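Local structure of WipB (Legionella pneumophila, 5NNY) at residues 136-141 with 180-185; 132-137 with 254-259; 145-150 with 173-178. The protein is a translocated effector acting as a Ser/Thr phosphatase that targets the host lysosomal nutrient-sensing machinery, this chain being its phosphatase domain. All blocks are in the same frame, centred on the assembly; numbering follows the deposited sequence.

Interaction 1. Residues 136-141 with 180-185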
# COMPACT_ATOMS: atom_id res chain seq x y z
N ALA A 136 1.07 -12.70 -1.08
CA ALA A 136 1.07 -13.56 0.09
C ALA A 136 -0.34 -13.90 0.53
O ALA A 136 -0.65 -15.06 0.82
CB ALA A 136 1.82 -12.87 1.23
N CYS A 137 -1.22 -12.90 0.57
CA CYS A 137 -2.58 -13.15 1.04
C CYS A 137 -3.38 -13.93 0.01
O CYS A 137 -4.14 -14.84 0.37
CB CYS A 137 -3.28 -11.83 1.36
SG CYS A 137 -2.63 -11.03 2.84
N GLU A 138 -3.24 -13.60 -1.28
CA GLU A 138 -3.99 -14.29 -2.32
C GLU A 138 -3.58 -15.76 -2.46
O GLU A 138 -4.40 -16.60 -2.84
CB GLU A 138 -3.81 -13.59 -3.67
CG GLU A 138 -4.50 -12.25 -3.80
CD GLU A 138 -4.44 -11.74 -5.22
OE1 GLU A 138 -3.57 -12.21 -5.99
OE2 GLU A 138 -5.28 -10.90 -5.57
N LEU A 139 -2.31 -16.08 -2.19
CA LEU A 139 -1.83 -17.45 -2.35
C LEU A 139 -1.74 -18.20 -1.02
O LEU A 139 -1.05 -19.22 -0.93
CB LEU A 139 -0.47 -17.47 -3.06
CG LEU A 139 -0.48 -16.85 -4.47
CD1 LEU A 139 0.87 -17.01 -5.15
CD2 LEU A 139 -1.59 -17.45 -5.32
N PHE A 140 -2.45 -17.72 -0.00
CA PHE A 140 -2.38 -18.32 1.32
C PHE A 140 -2.66 -19.82 1.27
O PHE A 140 -1.89 -20.64 1.79
CB PHE A 140 -3.37 -17.60 2.24
CG PHE A 140 -3.42 -18.14 3.64
CD1 PHE A 140 -2.41 -17.85 4.55
CD2 PHE A 140 -4.52 -18.88 4.07
CE1 PHE A 140 -2.48 -18.33 5.86
CE2 PHE A 140 -4.60 -19.35 5.37
CZ PHE A 140 -3.59 -19.08 6.27
N LYS A 141 -3.75 -20.21 0.61
CA LYS A 141 -4.11 -21.63 0.56
C LYS A 141 -3.14 -22.42 -0.30
O LYS A 141 -2.74 -23.53 0.07
CB LYS A 141 -5.54 -21.80 0.04
CG LYS A 141 -6.57 -22.11 1.10
CD LYS A 141 -7.94 -22.40 0.48
CE LYS A 141 -8.10 -23.87 0.12
NZ LYS A 141 -9.43 -24.14 -0.52
N ASN A 180 -8.40 -11.33 7.30
CA ASN A 180 -9.64 -10.56 7.35
C ASN A 180 -9.39 -9.10 7.00
O ASN A 180 -10.15 -8.50 6.23
CB ASN A 180 -10.31 -10.65 8.72
CG ASN A 180 -11.53 -9.74 8.82
OD1 ASN A 180 -12.63 -10.10 8.40
ND2 ASN A 180 -11.34 -8.55 9.36
N ILE A 181 -8.33 -8.50 7.55
CA ILE A 181 -8.03 -7.11 7.23
C ILE A 181 -7.69 -6.97 5.75
O ILE A 181 -8.11 -6.02 5.09
CB ILE A 181 -6.90 -6.58 8.15
CG1 ILE A 181 -7.35 -6.61 9.61
CG2 ILE A 181 -6.49 -5.15 7.77
CD1 ILE A 181 -6.28 -6.14 10.58
N TYR A 182 -6.94 -7.94 5.21
CA TYR A 182 -6.63 -7.92 3.79
C TYR A 182 -7.89 -7.84 2.94
O TYR A 182 -8.02 -6.96 2.08
CB TYR A 182 -5.83 -9.16 3.37
CG TYR A 182 -5.68 -9.12 1.85
CD1 TYR A 182 -4.87 -8.17 1.26
CD2 TYR A 182 -6.40 -9.98 1.03
CE1 TYR A 182 -4.75 -8.08 -0.13
CE2 TYR A 182 -6.29 -9.91 -0.35
CZ TYR A 182 -5.46 -8.95 -0.91
OH TYR A 182 -5.35 -8.88 -2.28
N HIS A 183 -8.82 -8.76 3.15
CA HIS A 183 -10.01 -8.86 2.31
C HIS A 183 -11.04 -7.78 2.65
O HIS A 183 -11.69 -7.24 1.74
CB HIS A 183 -10.63 -10.26 2.48
CG HIS A 183 -9.81 -11.36 1.87
ND1 HIS A 183 -9.74 -11.57 0.51
CD2 HIS A 183 -9.04 -12.32 2.44
CE1 HIS A 183 -8.95 -12.60 0.27
NE2 HIS A 183 -8.52 -13.08 1.42
N GLN A 184 -11.22 -7.47 3.93
CA GLN A 184 -12.30 -6.56 4.33
C GLN A 184 -11.90 -5.09 4.21
O GLN A 184 -12.76 -4.22 4.07
CB GLN A 184 -12.72 -6.85 5.77
CG GLN A 184 -13.38 -8.18 5.92
CD GLN A 184 -14.69 -8.24 5.17
OE1 GLN A 184 -15.48 -7.29 5.20
NE2 GLN A 184 -14.93 -9.35 4.47
N VAL A 185 -10.61 -4.80 4.29
CA VAL A 185 -10.13 -3.44 4.42
C VAL A 185 -9.16 -3.10 3.30
O VAL A 185 -9.39 -2.19 2.51
CB VAL A 185 -9.46 -3.23 5.79
CG1 VAL A 185 -8.89 -1.81 5.89
CG2 VAL A 185 -10.48 -3.49 6.91
O HOH W 1 -6.78 -15.37 0.46
O HOH W 2 -7.11 -10.09 -3.79

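Interaction 2. Residues 132-137 with 254-259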
# COMPACT_ATOMS: atom_id res chain seq x y z
N GLU A 132 3.63 -7.51 -2.68
CA GLU A 132 4.09 -8.69 -2.02
C GLU A 132 3.06 -9.11 -0.94
O GLU A 132 2.80 -10.26 -0.77
CB GLU A 132 5.45 -8.46 -1.41
CG GLU A 132 5.89 -9.58 -0.54
CD GLU A 132 7.37 -9.50 -0.12
OE1 GLU A 132 8.09 -8.64 -0.55
OE2 GLU A 132 7.76 -10.32 0.68
N PHE A 133 2.50 -8.14 -0.23
CA PHE A 133 1.45 -8.48 0.74
C PHE A 133 0.22 -9.06 0.03
O PHE A 133 -0.36 -10.06 0.49
CB PHE A 133 1.09 -7.24 1.57
CG PHE A 133 0.05 -7.51 2.64
CD1 PHE A 133 0.38 -8.25 3.76
CD2 PHE A 133 -1.24 -7.04 2.49
CE1 PHE A 133 -0.57 -8.50 4.75
CE2 PHE A 133 -2.20 -7.25 3.48
CZ PHE A 133 -1.86 -8.01 4.61
N VAL A 134 -0.17 -8.45 -1.09
CA VAL A 134 -1.29 -8.94 -1.89
C VAL A 134 -1.05 -10.40 -2.27
O VAL A 134 -1.92 -11.26 -2.13
CB VAL A 134 -1.47 -8.07 -3.14
CG1 VAL A 134 -2.40 -8.77 -4.13
CG2 VAL A 134 -2.00 -6.69 -2.75
N GLU A 135 0.13 -10.68 -2.82
CA GLU A 135 0.42 -12.02 -3.32
C GLU A 135 0.41 -13.03 -2.19
O GLU A 135 -0.18 -14.11 -2.32
CB GLU A 135 1.77 -12.03 -4.04
CG GLU A 135 2.00 -13.33 -4.85
CD GLU A 135 3.42 -13.40 -5.40
OE1 GLU A 135 4.32 -13.83 -4.64
OE2 GLU A 135 3.61 -13.01 -6.57
N ALA A 136 1.07 -12.70 -1.08
CA ALA A 136 1.07 -13.56 0.09
C ALA A 136 -0.34 -13.90 0.53
O ALA A 136 -0.65 -15.06 0.82
CB ALA A 136 1.82 -12.87 1.23
N CYS A 137 -1.22 -12.90 0.57
CA CYS A 137 -2.58 -13.15 1.04
C CYS A 137 -3.38 -13.93 0.01
O CYS A 137 -4.14 -14.84 0.37
CB CYS A 137 -3.28 -11.83 1.36
SG CYS A 137 -2.63 -11.03 2.84
N GLY A 254 -9.27 -12.55 -6.03
CA GLY A 254 -8.00 -13.04 -5.55
C GLY A 254 -7.00 -13.26 -6.66
O GLY A 254 -6.17 -14.18 -6.57
N GLU A 255 -7.06 -12.45 -7.73
CA GLU A 255 -6.28 -12.67 -8.93
C GLU A 255 -5.40 -11.48 -9.31
O GLU A 255 -4.95 -11.39 -10.45
CB GLU A 255 -7.20 -13.03 -10.10
CG GLU A 255 -7.96 -14.36 -9.88
CD GLU A 255 -8.69 -14.82 -11.12
OE1 GLU A 255 -8.24 -15.79 -11.76
OE2 GLU A 255 -9.71 -14.19 -11.47
N ILE A 256 -5.16 -10.55 -8.38
CA ILE A 256 -4.17 -9.50 -8.65
C ILE A 256 -2.84 -10.14 -9.03
O ILE A 256 -2.12 -9.64 -9.90
CB ILE A 256 -4.00 -8.57 -7.44
CG1 ILE A 256 -5.25 -7.70 -7.24
CG2 ILE A 256 -2.79 -7.66 -7.61
CD1 ILE A 256 -5.31 -7.05 -5.85
N HIS A 257 -2.51 -11.27 -8.39
CA HIS A 257 -1.22 -11.90 -8.64
C HIS A 257 -1.09 -12.42 -10.07
O HIS A 257 0.03 -12.73 -10.49
CB HIS A 257 -0.97 -13.05 -7.64
CG HIS A 257 -1.83 -14.25 -7.88
ND1 HIS A 257 -3.09 -14.39 -7.35
CD2 HIS A 257 -1.60 -15.38 -8.60
CE1 HIS A 257 -3.61 -15.54 -7.72
NE2 HIS A 257 -2.72 -16.16 -8.48
N THR A 258 -2.19 -12.54 -10.83
CA THR A 258 -2.13 -12.95 -12.23
C THR A 258 -1.80 -11.79 -13.17
O THR A 258 -1.67 -12.02 -14.39
CB THR A 258 -3.45 -13.60 -12.67
OG1 THR A 258 -4.46 -12.60 -12.78
CG2 THR A 258 -3.93 -14.68 -11.67
N LEU A 259 -1.68 -10.57 -12.66
CA LEU A 259 -1.44 -9.42 -13.53
C LEU A 259 0.03 -9.20 -13.89
O LEU A 259 0.33 -8.22 -14.57
CB LEU A 259 -2.01 -8.15 -12.90
CG LEU A 259 -3.53 -8.19 -12.69
CD1 LEU A 259 -3.99 -7.01 -11.83
CD2 LEU A 259 -4.25 -8.18 -14.04

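Interaction 3. Residues 145-150 with 173-178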
# COMPACT_ATOMS: atom_id res chain seq x y z
N ASN A 145 -1.56 -22.63 3.69
CA ASN A 145 -2.04 -21.82 4.82
C ASN A 145 -0.87 -21.17 5.55
O ASN A 145 -0.69 -21.31 6.77
CB ASN A 145 -2.91 -22.65 5.76
CG ASN A 145 -4.30 -22.89 5.20
OD1 ASN A 145 -4.48 -23.15 4.01
ND2 ASN A 145 -5.29 -22.80 6.07
N LYS A 146 -0.07 -20.44 4.77
CA LYS A 146 1.02 -19.62 5.26
C LYS A 146 1.13 -18.41 4.36
O LYS A 146 0.85 -18.50 3.16
CB LYS A 146 2.34 -20.40 5.27
CG LYS A 146 3.39 -19.91 6.24
CD LYS A 146 4.59 -20.87 6.22
CE LYS A 146 5.70 -20.49 7.20
NZ LYS A 146 6.64 -19.49 6.63
N LEU A 147 1.52 -17.28 4.93
CA LEU A 147 1.75 -16.05 4.16
C LEU A 147 3.22 -16.03 3.76
O LEU A 147 4.09 -15.85 4.61
CB LEU A 147 1.40 -14.81 4.99
CG LEU A 147 -0.04 -14.68 5.47
CD1 LEU A 147 -0.16 -13.55 6.50
CD2 LEU A 147 -0.96 -14.43 4.29
N VAL A 148 3.49 -16.22 2.46
CA VAL A 148 4.88 -16.27 2.00
C VAL A 148 4.93 -15.62 0.63
O VAL A 148 3.96 -15.63 -0.14
CB VAL A 148 5.47 -17.70 1.94
CG1 VAL A 148 5.83 -18.24 3.35
CG2 VAL A 148 4.52 -18.64 1.23
N ALA A 149 6.09 -15.07 0.31
CA ALA A 149 6.31 -14.49 -1.01
C ALA A 149 7.80 -14.51 -1.29
O ALA A 149 8.46 -13.47 -1.21
CB ALA A 149 5.75 -13.07 -1.08
N LYS A 150 8.34 -15.69 -1.58
CA LYS A 150 9.79 -15.84 -1.60
C LYS A 150 10.44 -15.09 -2.75
O LYS A 150 11.46 -14.42 -2.57
CB LYS A 150 10.16 -17.32 -1.64
CG LYS A 150 11.62 -17.59 -1.37
CD LYS A 150 11.89 -19.08 -1.23
CE LYS A 150 11.45 -19.85 -2.47
NZ LYS A 150 12.04 -19.28 -3.72
N ILE A 173 0.19 -13.64 16.59
CA ILE A 173 -0.72 -13.00 15.64
C ILE A 173 -1.32 -14.10 14.78
O ILE A 173 -0.64 -15.07 14.43
CB ILE A 173 0.01 -11.95 14.77
CG1 ILE A 173 0.49 -10.78 15.64
CG2 ILE A 173 -0.88 -11.42 13.62
CD1 ILE A 173 1.31 -9.75 14.87
N SER A 174 -2.60 -13.97 14.45
CA SER A 174 -3.29 -15.01 13.68
C SER A 174 -3.31 -14.68 12.19
O SER A 174 -3.46 -13.53 11.78
CB SER A 174 -4.72 -15.21 14.17
OG SER A 174 -5.58 -14.16 13.74
N ASN A 175 -3.15 -15.73 11.37
CA ASN A 175 -3.41 -15.57 9.94
C ASN A 175 -4.81 -15.04 9.69
O ASN A 175 -5.02 -14.20 8.81
CB ASN A 175 -3.24 -16.89 9.19
CG ASN A 175 -1.79 -17.30 9.05
OD1 ASN A 175 -0.93 -16.51 8.64
ND2 ASN A 175 -1.51 -18.55 9.39
N GLU A 176 -5.80 -15.52 10.44
CA GLU A 176 -7.18 -15.12 10.15
C GLU A 176 -7.38 -13.62 10.34
O GLU A 176 -8.08 -12.98 9.55
CB GLU A 176 -8.20 -15.90 10.99
CG GLU A 176 -8.12 -17.47 11.01
CD GLU A 176 -7.84 -18.20 9.65
OE1 GLU A 176 -7.72 -19.44 9.68
OE2 GLU A 176 -7.75 -17.56 8.58
N GLU A 177 -6.78 -13.03 11.38
CA GLU A 177 -6.90 -11.58 11.56
C GLU A 177 -6.28 -10.84 10.39
O GLU A 177 -6.88 -9.92 9.83
CB GLU A 177 -6.24 -11.14 12.87
CG GLU A 177 -6.15 -9.63 13.00
CD GLU A 177 -6.02 -9.13 14.44
OE1 GLU A 177 -5.22 -9.70 15.22
OE2 GLU A 177 -6.73 -8.15 14.77
N VAL A 178 -5.06 -11.24 9.99
CA VAL A 178 -4.37 -10.56 8.90
C VAL A 178 -5.19 -10.68 7.62
O VAL A 178 -5.40 -9.70 6.89
CB VAL A 178 -2.95 -11.13 8.73
CG1 VAL A 178 -2.27 -10.50 7.50
CG2 VAL A 178 -2.14 -10.88 9.97
O HOH W 3 0.91 -20.22 9.21
O HOH W 4 1.53 -17.06 7.76

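Interaction 1. Residues 136-141 with 180-185
Cys137 packs on the ring of Tyr182 in a combined CH-pi and Cys sulfur-aromatic contact, joining the last turn of helix 128-138 to helix 175-186 in this calcineurin-type phosphoesterase domain. The tight part is small and buried. Cys137 CB stands 3.7 Å from the centroid of the Tyr182 ring and 16° off its normal, over one face but displaced toward the rim. The sulfur sits back toward the root of the ring: Cys137 SG is 4.3 Å from the same centroid and approaches obliquely. Tyr182 presents that face because its CG is anti to the backbone N (chi1 174°), which sends the ring across to helix 128-138.

Beyond the ring face the fit slackens, and water takes over. Glu138 CG comes within 3.8 Å of Tyr182 OH, again obliquely, and its carboxylate plane is almost perpendicular to the ring (89°). No direct bond joins carboxylate and phenol; one water gives a hydrogen to Glu138 OE2 and accepts one from Tyr182 OH. The same carboxylate is also held from outside these segments, OE1 by His257 ND1 and OE2 by Ile256 N, so the water adds to a group already fixed. On helix 175-186, His183 turns a face to its neighbour, with Tyr182 CD2 3.6 Å above the imidazole plane. At the edge of that imidazole a second water bridges the helices, 3.0 Å from His183 NE2 and donating to Cys137 O at 2.7 Å.

Interaction 2. Residues 132-137 with 254-259
Val134 and Ile256 meet with their side chains at about a right angle, one branch of the valine pressed against the isoleucine. Val134 CG1, anti to the backbone N (chi1 166°), does all the touching: it lies 3.7 Å from Ile256 CG2, equally close to CB, and 3.8 Å from Ile256 CD1, so the methyl sits against the bend of the isoleucine. Tyr182 packs on Val134, and Phe247 and Ala251 of helix 233-253 pack on Ile256, extending this apolar patch.

At the next residue of each segment, Glu135 and His257 also cross at about a right angle, but only their inner carbons approach, Glu135 CG to His257 CB at 4.1 Å. The carboxylate and imidazole planes stand 86° apart. With His257 CG set between its own backbone N and carbonyl carbon (chi1 72°), the ring turns away from Glu135, toward Glu138. Glu135 OE2 instead bonds Tyr260 OH and His262 NE2.

The loop follows a Schellman motif that ends helix 233-253 at Gly254, and Glu255 O accepts from both Thr258 N and Thr258 OG1. Between 132-137 and 254-259, then, the contact is carbon on carbon, held by van der Waals packing, while hydrogen bonds from this helix to the loop come from Glu138.

Interaction 3. Residues 145-150 with 173-178
Asn175, in the first turn of helix 175-186, reaches across to Leu147 and Asn145 of the loop that follows helix 128-138. Its CB already points toward that loop, and with CG anti to the carbonyl carbon (chi1 -73°) the amide is carried out beside the extended chain. CG lies against CE1 of Phe140, which belongs to neither segment. From there the two branches part. OD1 rests against the leucine, 3.7 Å from Leu147 CD1 and nearly as close to Leu147 CG, the two side chains sliding past each other in opposite directions; it also accepts a hydrogen bond from a water 2.7 Å away, which in turn accepts from Leu147 N. ND2 does not bond the loop directly, since Asn145 O is 3.9 Å away. Instead it donates to a second water at 2.9 Å, and that water donates to Asn145 O. Both ends of the amide thus read the loop backbone, one N-H and one C=O, through solvent.

On the buried side Leu147 CD1 also meets Val178 CG1 at 3.8 Å, one turn along the helix, where Val178 further touches Phe133 and Leu109. Ile168 of helix 159-169 lies against both Leu147 and Asn175. Just before the helix, Ser174 OG accepts from Glu177 N at 2.9 Å, so the loop docks on the opening turn of a serine N-capped helix.

Interactions 1 and 2 both start from helix 128-138, their centres about 9 Å apart, and the Glu138 carboxylate connects interaction 1 to the loop of interaction 2 (OE1 to His257 ND1 2.6 Å, OE2 to Ile256 N 2.8 Å). Interaction 3, centred about 8 Å from interaction 1, is nested within the chain loop that interaction 1 closes and uses the same helix 175-186. Phe140 O to Asn145 N, 2.8 Å, probably bonds the two. Interactions 2 and 3 are about 13 Å apart. Helix 128-138 follows strand 121-125; in calcineurin-type phosphoesterases such a strand-to-helix turn usually carries metal ligands, so interactions 1 and 2 probably pack the later turns of a helix leading away from the catalytic centre, with interaction 3 beside it.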